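Local coordinates for protein HepC.19480.a.B1 (Helicobacter pylori, PDB 6MTZ) that is uncharacterized but probably belongs to the DHH family of phosphoesterases, which hydrolyse phosphodiester or phosphoanhydride bonds, at residues A[245-250]-A[279-284]. Residues are numbered along the deposited sequence; the frame is centred on the assembly and turned at random.
Sequences AQTHLL and ANLFLT
Thr247 meets both Leu281 and Phe282: its two branches pack on Leu281, and CG2 alone reaches Phe282. This methyl sits 3.9 Å from the backbone N of Phe282 and 4.2 Å from CB of Phe282, and it also touches CB, CG and CD2 of Leu281. For the hydroxyl OG1 the nearest atom within 279-284 is CD2 of Leu281, 3.6 Å away, and the side chains of Thr247 and Leu281 cross at about a right angle. With chi1 at 59°, OG1 lies between the backbone N and carbonyl carbon of its own residue, and it hydrogen-bonds to the carbonyls of Asn244 and Ser243 one turn earlier; a weak bond to Gln285 OE1 goes to the neighbouring helix just beyond the segment.

Phe282 reaches across by a different route. CG anti to the backbone N (chi1 -179°) brings the far side of the ring up against Leu250, whose CB stands obliquely to it, 4.1 Å from both CE2 and CD2 of Phe282. The same ring meets Phe267 and is edge-to-face with Phe289, while Leu250 also packs on Leu278, Tyr292 and Phe189.

The backbone geometry fits this small interface. The axes of the two short segments come within 9.5 Å at a signed crossing angle of -46°, and the closest alpha carbons, those of Thr247 and Phe282, are 5.6 Å apart. Leu250 and Ala279 both touch Tyr292 of strand 291-295, so the two helices pack side by side on the mixed sheet, probably in a DHHA1-like domain; helix 276-285 is the beta-alpha-beta crossover between parallel strands 264-270 and 291-295.

Only 203 Å² is buried between the segments, and the touching atoms are chiefly carbon. Cohesion across this pair therefore rests on van der Waals contact, the buried threonine hydroxyl packing on Leu281 while bonded to Asn244 O and Ser243 O.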
ATOM      1  N   ALA A 245       4.493 -16.165   1.255  1.00 21.05           N
ATOM      2  CA  ALA A 245       4.904 -14.979   0.514  1.00 26.62           C
ATOM      3  C   ALA A 245       5.403 -13.887   1.463  1.00 35.38           C
ATOM      4  O   ALA A 245       6.420 -13.237   1.192  1.00 36.65           O
ATOM      5  CB  ALA A 245       3.745 -14.475  -0.351  1.00 22.59           C
ATOM      6  N   GLN A 246       4.726 -13.696   2.601  1.00 30.67           N
ATOM      7  CA  GLN A 246       5.120 -12.631   3.522  1.00 27.19           C
ATOM      8  C   GLN A 246       6.424 -12.960   4.240  1.00 27.45           C
ATOM      9  O   GLN A 246       7.321 -12.110   4.322  1.00 27.60           O
ATOM     10  CB  GLN A 246       3.989 -12.352   4.507  1.00 26.99           C
ATOM     11  CG  GLN A 246       2.820 -11.673   3.794  1.00 26.18           C
ATOM     12  CD  GLN A 246       1.686 -11.277   4.710  1.00 30.79           C
ATOM     13  OE1 GLN A 246       1.416 -10.082   4.920  1.00 29.74           O
ATOM     14  NE2 GLN A 246       0.988 -12.277   5.240  1.00 26.45           N
ATOM     15  N   THR A 247       6.557 -14.186   4.766  1.00 26.29           N
ATOM     16  CA  THR A 247       7.793 -14.548   5.463  1.00 32.68           C
ATOM     17  C   THR A 247       9.013 -14.390   4.556  1.00 40.41           C
ATOM     18  O   THR A 247      10.073 -13.934   5.010  1.00 37.95           O
ATOM     19  CB  THR A 247       7.721 -15.980   6.010  1.00 36.97           C
ATOM     20  OG1 THR A 247       7.491 -16.903   4.941  1.00 44.68           O
ATOM     21  CG2 THR A 247       6.603 -16.114   7.033  1.00 34.75           C
ATOM     22  N   HIS A 248       8.892 -14.760   3.271  1.00 29.91           N
ATOM     23  CA  HIS A 248      10.012 -14.580   2.351  0.50 32.79           C
ATOM     24  C   HIS A 248      10.415 -13.113   2.262  1.00 36.46           C
ATOM     25  O   HIS A 248      11.609 -12.784   2.277  1.00 35.52           O
ATOM     26  CB  HIS A 248       9.681 -15.104   0.954  0.50 29.35           C
ATOM     27  CG  HIS A 248      10.775 -14.858  -0.046  0.50 32.55           C
ATOM     28  ND1 HIS A 248      10.790 -13.764  -0.888  0.50 31.29           N
ATOM     29  CD2 HIS A 248      11.904 -15.555  -0.323  0.50 33.61           C
ATOM     30  CE1 HIS A 248      11.870 -13.806  -1.647  0.50 26.22           C
ATOM     31  NE2 HIS A 248      12.564 -14.884  -1.324  0.50 32.22           N
ATOM     32  N   LEU A 249       9.427 -12.220   2.178  1.00 29.93           N
ATOM     33  CA  LEU A 249       9.730 -10.793   2.183  1.00 36.99           C
ATOM     34  C   LEU A 249      10.256 -10.340   3.539  1.00 34.18           C
ATOM     35  O   LEU A 249      11.106  -9.448   3.599  1.00 35.74           O
ATOM     36  CB  LEU A 249       8.494  -9.994   1.780  1.00 30.56           C
ATOM     37  CG  LEU A 249       7.997 -10.329   0.368  1.00 36.92           C
ATOM     38  CD1 LEU A 249       6.675  -9.613   0.068  1.00 37.73           C
ATOM     39  CD2 LEU A 249       9.049  -9.958  -0.678  1.00 36.38           C
ATOM     40  N   LEU A 250       9.786 -10.954   4.635  1.00 29.40           N
ATOM     41  CA  LEU A 250      10.315 -10.597   5.949  1.00 23.32           C
ATOM     42  C   LEU A 250      11.757 -11.055   6.110  1.00 42.07           C
ATOM     43  O   LEU A 250      12.556 -10.364   6.765  1.00 37.05           O
ATOM     44  CB  LEU A 250       9.446 -11.196   7.069  1.00 34.34           C
ATOM     45  CG  LEU A 250       8.031 -10.634   7.253  1.00 36.98           C
ATOM     46  CD1 LEU A 250       7.306 -11.375   8.359  1.00 32.39           C
ATOM     47  CD2 LEU A 250       8.064  -9.128   7.526  1.00 34.11           C
ATOM     48  N   ALA A 279       4.108 -16.023  12.161  1.00 36.05           N
ATOM     49  CA  ALA A 279       5.242 -16.103  13.072  1.00 37.53           C
ATOM     50  C   ALA A 279       5.743 -17.536  13.201  1.00 38.33           C
ATOM     51  O   ALA A 279       6.955 -17.769  13.250  1.00 38.39           O
ATOM     52  CB  ALA A 279       4.856 -15.536  14.438  1.00 33.94           C
ATOM     53  N   ASN A 280       4.830 -18.508  13.245  1.00 38.29           N
ATOM     54  CA  ASN A 280       5.257 -19.901  13.304  1.00 41.94           C
ATOM     55  C   ASN A 280       6.142 -20.246  12.111  1.00 48.32           C
ATOM     56  O   ASN A 280       7.195 -20.874  12.270  1.00 46.80           O
ATOM     57  CB  ASN A 280       4.043 -20.829  13.364  1.00 49.95           C
ATOM     58  CG  ASN A 280       4.424 -22.276  13.685  1.00 60.56           C
ATOM     59  OD1 ASN A 280       4.656 -22.616  14.843  1.00 63.02           O
ATOM     60  ND2 ASN A 280       4.492 -23.126  12.660  1.00 55.66           N
ATOM     61  N   LEU A 281       5.750 -19.813  10.911  1.00 45.30           N
ATOM     62  CA  LEU A 281       6.556 -20.078   9.722  1.00 43.43           C
ATOM     63  C   LEU A 281       7.864 -19.290   9.743  1.00 55.37           C
ATOM     64  O   LEU A 281       8.915 -19.825   9.375  1.00 43.88           O
ATOM     65  CB  LEU A 281       5.752 -19.749   8.467  1.00 43.63           C
ATOM     66  CG  LEU A 281       6.416 -20.032   7.130  1.00 45.62           C
ATOM     67  CD1 LEU A 281       6.836 -21.518   7.037  1.00 49.32           C
ATOM     68  CD2 LEU A 281       5.445 -19.668   6.022  1.00 46.82           C
ATOM     69  N   PHE A 282       7.827 -18.019  10.164  1.00 53.88           N
ATOM     70  CA  PHE A 282       9.063 -17.242  10.203  1.00 45.09           C
ATOM     71  C   PHE A 282      10.065 -17.871  11.157  1.00 45.74           C
ATOM     72  O   PHE A 282      11.256 -17.989  10.845  1.00 46.63           O
ATOM     73  CB  PHE A 282       8.812 -15.789  10.630  1.00 35.36           C
ATOM     74  CG  PHE A 282      10.077 -14.968  10.645  1.00 40.10           C
ATOM     75  CD1 PHE A 282      10.875 -14.909  11.773  1.00 41.60           C
ATOM     76  CD2 PHE A 282      10.508 -14.318   9.496  1.00 44.74           C
ATOM     77  CE1 PHE A 282      12.057 -14.185  11.766  1.00 43.30           C
ATOM     78  CE2 PHE A 282      11.688 -13.600   9.481  1.00 39.69           C
ATOM     79  CZ  PHE A 282      12.465 -13.539  10.612  1.00 35.14           C
ATOM     80  N   LEU A 283       9.601 -18.231  12.351  1.00 39.21           N
ATOM     81  CA  LEU A 283      10.497 -18.795  13.349  1.00 48.45           C
ATOM     82  C   LEU A 283      11.045 -20.142  12.906  1.00 46.59           C
ATOM     83  O   LEU A 283      12.204 -20.458  13.193  1.00 45.18           O
ATOM     84  CB  LEU A 283       9.769 -18.902  14.686  1.00 54.18           C
ATOM     85  CG  LEU A 283       9.417 -17.531  15.271  1.00 42.15           C
ATOM     86  CD1 LEU A 283       8.485 -17.629  16.480  1.00 42.29           C
ATOM     87  CD2 LEU A 283      10.687 -16.764  15.634  1.00 43.87           C
ATOM     88  N   THR A 284      10.258 -20.932  12.174  1.00 45.20           N
ATOM     89  CA  THR A 284      10.782 -22.194  11.660  1.00 51.45           C
ATOM     90  C   THR A 284      11.864 -21.949  10.611  1.00 54.85           C
ATOM     91  O   THR A 284      12.953 -22.534  10.678  1.00 51.98           O
ATOM     92  CB  THR A 284       9.652 -23.047  11.082  1.00 53.17           C
ATOM     93  OG1 THR A 284       8.676 -23.310  12.098  1.00 57.10           O
ATOM     94  CG2 THR A 284      10.197 -24.360  10.573  1.00 54.62           C
TER